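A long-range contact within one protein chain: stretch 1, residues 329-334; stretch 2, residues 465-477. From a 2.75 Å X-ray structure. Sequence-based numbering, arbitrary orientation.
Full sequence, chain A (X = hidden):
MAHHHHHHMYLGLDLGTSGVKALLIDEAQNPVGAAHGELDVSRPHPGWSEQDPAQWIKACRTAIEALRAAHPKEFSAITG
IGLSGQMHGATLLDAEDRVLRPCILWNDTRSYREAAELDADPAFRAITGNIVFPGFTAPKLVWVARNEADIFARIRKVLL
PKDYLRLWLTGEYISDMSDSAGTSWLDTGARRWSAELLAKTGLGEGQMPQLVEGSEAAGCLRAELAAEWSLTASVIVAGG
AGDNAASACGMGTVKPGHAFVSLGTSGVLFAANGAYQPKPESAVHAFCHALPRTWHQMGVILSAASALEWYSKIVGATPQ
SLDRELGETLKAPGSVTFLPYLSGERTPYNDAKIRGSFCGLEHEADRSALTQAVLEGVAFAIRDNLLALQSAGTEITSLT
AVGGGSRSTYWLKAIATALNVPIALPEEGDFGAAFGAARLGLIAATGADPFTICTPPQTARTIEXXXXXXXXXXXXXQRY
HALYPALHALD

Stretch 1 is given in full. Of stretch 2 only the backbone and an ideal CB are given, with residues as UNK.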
# COMPACT_ATOMS: atom_id res chain seq x y z
N THR A 329 28.44 5.23 -8.96
CA THR A 329 28.58 4.87 -10.36
C THR A 329 28.11 3.43 -10.61
O THR A 329 28.51 2.50 -9.89
CB THR A 329 30.03 5.05 -10.82
OG1 THR A 329 30.37 6.44 -10.75
CG2 THR A 329 30.20 4.56 -12.26
N LEU A 330 27.22 3.26 -11.58
CA LEU A 330 26.71 1.94 -11.91
C LEU A 330 27.82 1.09 -12.53
O LEU A 330 28.62 1.58 -13.33
CB LEU A 330 25.53 2.03 -12.88
CG LEU A 330 24.63 0.78 -12.96
CD1 LEU A 330 23.76 0.65 -11.71
CD2 LEU A 330 23.76 0.78 -14.20
N LYS A 331 27.88 -0.17 -12.11
CA LYS A 331 28.82 -1.15 -12.63
C LYS A 331 28.10 -2.19 -13.47
O LYS A 331 26.92 -2.47 -13.26
CB LYS A 331 29.55 -1.84 -11.48
CG LYS A 331 30.40 -0.92 -10.63
CD LYS A 331 30.98 -1.70 -9.48
CE LYS A 331 31.61 -0.80 -8.43
NZ LYS A 331 31.88 -1.65 -7.23
N ALA A 332 28.83 -2.78 -14.41
CA ALA A 332 28.27 -3.89 -15.16
C ALA A 332 28.06 -5.07 -14.23
O ALA A 332 28.87 -5.29 -13.33
CB ALA A 332 29.18 -4.31 -16.30
N PRO A 333 26.98 -5.82 -14.38
CA PRO A 333 26.76 -6.96 -13.48
C PRO A 333 27.91 -7.94 -13.60
O PRO A 333 28.51 -8.12 -14.67
CB PRO A 333 25.45 -7.57 -13.97
CG PRO A 333 24.77 -6.47 -14.73
CD PRO A 333 25.89 -5.68 -15.35
N GLY A 334 28.25 -8.57 -12.47
CA GLY A 334 29.21 -9.64 -12.44
C GLY A 334 28.55 -11.01 -12.49
O GLY A 334 27.36 -11.16 -12.79
N UNK A 465 18.29 5.74 -17.87
CA UNK A 465 18.93 4.43 -18.00
C UNK A 465 20.32 4.59 -18.58
O UNK A 465 20.54 5.41 -19.48
CB UNK A 465 18.09 3.49 -18.87
N UNK A 466 21.27 3.79 -18.07
CA UNK A 466 22.65 3.80 -18.57
C UNK A 466 22.70 3.03 -19.88
O UNK A 466 22.71 1.79 -19.88
CB UNK A 466 23.62 3.20 -17.55
N UNK A 467 22.78 3.76 -20.99
CA UNK A 467 22.69 3.11 -22.30
C UNK A 467 23.80 2.09 -22.48
O UNK A 467 23.57 1.00 -23.02
CB UNK A 467 22.75 4.15 -23.42
N UNK A 468 25.00 2.38 -21.96
CA UNK A 468 26.13 1.48 -22.12
C UNK A 468 25.91 0.15 -21.40
O UNK A 468 26.45 -0.87 -21.83
CB UNK A 468 27.41 2.15 -21.60
N UNK A 469 25.19 0.15 -20.30
CA UNK A 469 24.98 -1.06 -19.53
C UNK A 469 23.63 -1.74 -19.80
O UNK A 469 23.32 -2.74 -19.14
CB UNK A 469 25.10 -0.73 -18.04
N UNK A 470 22.84 -1.26 -20.79
CA UNK A 470 21.53 -1.85 -21.07
C UNK A 470 21.65 -3.30 -21.52
O UNK A 470 20.84 -4.15 -21.12
CB UNK A 470 20.80 -1.03 -22.14
N UNK A 471 22.63 -3.58 -22.37
CA UNK A 471 22.81 -4.93 -22.87
C UNK A 471 23.29 -5.87 -21.77
O UNK A 471 22.76 -6.97 -21.61
CB UNK A 471 23.80 -4.93 -24.04
N UNK A 472 24.28 -5.43 -20.99
CA UNK A 472 24.77 -6.28 -19.90
C UNK A 472 23.68 -6.55 -18.88
O UNK A 472 23.60 -7.66 -18.33
CB UNK A 472 25.97 -5.63 -19.21
N UNK A 473 22.79 -5.57 -18.64
CA UNK A 473 21.69 -5.81 -17.71
C UNK A 473 20.68 -6.80 -18.27
O UNK A 473 20.10 -7.57 -17.49
CB UNK A 473 20.99 -4.49 -17.37
N UNK A 474 20.43 -6.80 -19.59
CA UNK A 474 19.58 -7.83 -20.20
C UNK A 474 20.18 -9.21 -20.01
O UNK A 474 19.49 -10.18 -19.63
CB UNK A 474 19.38 -7.55 -21.69
N UNK A 475 21.48 -9.32 -20.26
CA UNK A 475 22.16 -10.60 -20.12
C UNK A 475 22.05 -11.08 -18.68
O UNK A 475 21.70 -12.24 -18.44
CB UNK A 475 23.63 -10.49 -20.54
N UNK A 476 22.28 -10.18 -17.72
CA UNK A 476 22.16 -10.55 -16.32
C UNK A 476 20.70 -10.79 -15.93
O UNK A 476 20.40 -11.67 -15.11
CB UNK A 476 22.77 -9.46 -15.43
N UNK A 477 19.77 -10.01 -16.50
CA UNK A 477 18.36 -10.27 -16.23
C UNK A 477 17.98 -11.68 -16.66
O UNK A 477 17.26 -12.39 -15.94
CB UNK A 477 17.48 -9.24 -16.94

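Stretch 1 runs alongside stretch 2 as an extended strip without regular secondary structure, offering mainly apolar surface: the side chain of Leu330, the methyl of Ala332 and the ring of Pro333. Its backbone groups add a few polar points, among them Leu330 N and Lys331 O.

At position 465 the CA-to-CB bond points away from stretch 1, and phi near -64° with psi near 141° is open to many residues, proline included. The residue is Pro465, which takes no part in the contact.

Position 466 points toward stretch 1, its ideal CB 4.1 Å from Leu330 CD2. An aliphatic chain could lie against that methyl, while a longer one with an acceptor at its end could also serve the backbone NH of Leu330. Glu466 does both. Its CG packs 3.7 Å from Leu330 CD2, and its carboxylate reaches Leu330 N through a water, which accepts from Leu330 N at 2.6 Å and donates to Glu466 OE2 at 2.7 Å. No direct hydrogen bond joins the stretches.

Positions 467 and 468 are out of reach of stretch 1, which therefore sets no demand on them; they hold Gln467 and Ala468.

Position 469 is the N-cap, where serine, threonine, aspartate or asparagine is often favoured. Its CB, however, points toward stretch 1, 4.3 Å from Leu330 CD2 and 5.3 Å from Ala332 CA, so a branched or flexible apolar chain would fit as well. Leu469 takes the apolar option. With chi1 m and chi2 t, it sets CD1 3.8 Å from Leu330 CD2 and 3.7 Å from Lys331 C, while CD2 meets Ala332 CB at 3.7 Å.

Positions 470 and 471, in the first turn of the helix, are out of reach and hold Leu470 and Ser471.

Position 472 faces stretch 1 at close quarters: its ideal CB is already 3.9 Å from Pro333 CD and 4.5 Å from Ala332 CB. A small residue suffices, and Ala472 makes the proline contact with its methyl alone.

Position 473 points sideways, its ideal CB 5.0 Å from Pro333 CG, so a long or flat side chain is needed to exploit the surface; leucine, methionine or an aromatic could do so. Tyr473 brings the end of its side chain up to stretch 1. Pro333 CG lies over one face, 4.2 Å from the ring centroid in a CH-pi contact, and Lys331 O lies at the edge. Farther out, Tyr473 CE1 is 3.7 Å from Leu330 CD2 and Tyr473 OH is 3.4 Å from Leu330 CD1.

Position 474 is out of reach and 475 points sideways without touching; polar residues are possible at both, and they are Asp474 and Glu475.

Position 476, one turn after 472, again points toward the proline, with its ideal CB 3.6 Å from Pro333 CB. A small apolar residue is the natural choice, and Ala476 rests its methyl there.

Position 477 is out of reach and holds Tyr477, whose hydroxyl is hydrogen-bonded elsewhere in the structure.

Stretch 2, residues 465-477: PEQALLSAYDEAY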
# COMPACT_ATOMS: atom_id res chain seq x y z
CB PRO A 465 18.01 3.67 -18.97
CG PRO A 465 16.71 4.41 -18.94
CD PRO A 465 17.07 5.84 -18.69
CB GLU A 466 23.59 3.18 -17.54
CG GLU A 466 23.68 3.89 -16.22
CD GLU A 466 24.72 4.97 -16.23
OE1 GLU A 466 25.46 5.04 -17.23
OE2 GLU A 466 24.82 5.73 -15.24
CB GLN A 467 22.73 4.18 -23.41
CG GLN A 467 21.54 4.20 -24.41
CD GLN A 467 20.17 4.48 -23.74
OE1 GLN A 467 20.08 5.20 -22.73
NE2 GLN A 467 19.11 3.91 -24.32
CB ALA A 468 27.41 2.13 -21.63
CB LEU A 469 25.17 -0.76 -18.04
CG LEU A 469 26.62 -0.38 -17.73
CD1 LEU A 469 26.81 -0.06 -16.26
CD2 LEU A 469 27.56 -1.51 -18.15
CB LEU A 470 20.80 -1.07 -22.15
CG LEU A 470 20.04 0.16 -21.70
CD1 LEU A 470 19.42 0.80 -22.92
CD2 LEU A 470 19.00 -0.15 -20.62
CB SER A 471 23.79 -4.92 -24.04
OG SER A 471 23.98 -6.22 -24.56
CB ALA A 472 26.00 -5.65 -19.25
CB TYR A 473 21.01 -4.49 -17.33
CG TYR A 473 21.43 -3.93 -15.99
CD1 TYR A 473 22.70 -3.38 -15.81
CD2 TYR A 473 20.58 -4.00 -14.88
CE1 TYR A 473 23.11 -2.89 -14.57
CE2 TYR A 473 21.00 -3.51 -13.63
CZ TYR A 473 22.25 -2.96 -13.49
OH TYR A 473 22.66 -2.48 -12.27
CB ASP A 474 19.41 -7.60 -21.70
CG ASP A 474 18.37 -6.55 -22.05
OD1 ASP A 474 17.56 -6.14 -21.17
OD2 ASP A 474 18.37 -6.14 -23.24
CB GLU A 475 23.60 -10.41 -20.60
CG GLU A 475 24.54 -11.57 -20.57
CD GLU A 475 25.95 -11.10 -20.84
OE1 GLU A 475 26.87 -11.50 -20.10
OE2 GLU A 475 26.12 -10.28 -21.78
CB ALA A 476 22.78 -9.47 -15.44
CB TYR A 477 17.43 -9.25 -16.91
CG TYR A 477 16.01 -9.76 -16.82
CD1 TYR A 477 15.34 -9.79 -15.59
CD2 TYR A 477 15.36 -10.31 -17.94
CE1 TYR A 477 14.07 -10.32 -15.47
CE2 TYR A 477 14.09 -10.84 -17.84
CZ TYR A 477 13.45 -10.84 -16.61
OH TYR A 477 12.19 -11.37 -16.53
O HOH W 1 26.58 5.10 -13.29
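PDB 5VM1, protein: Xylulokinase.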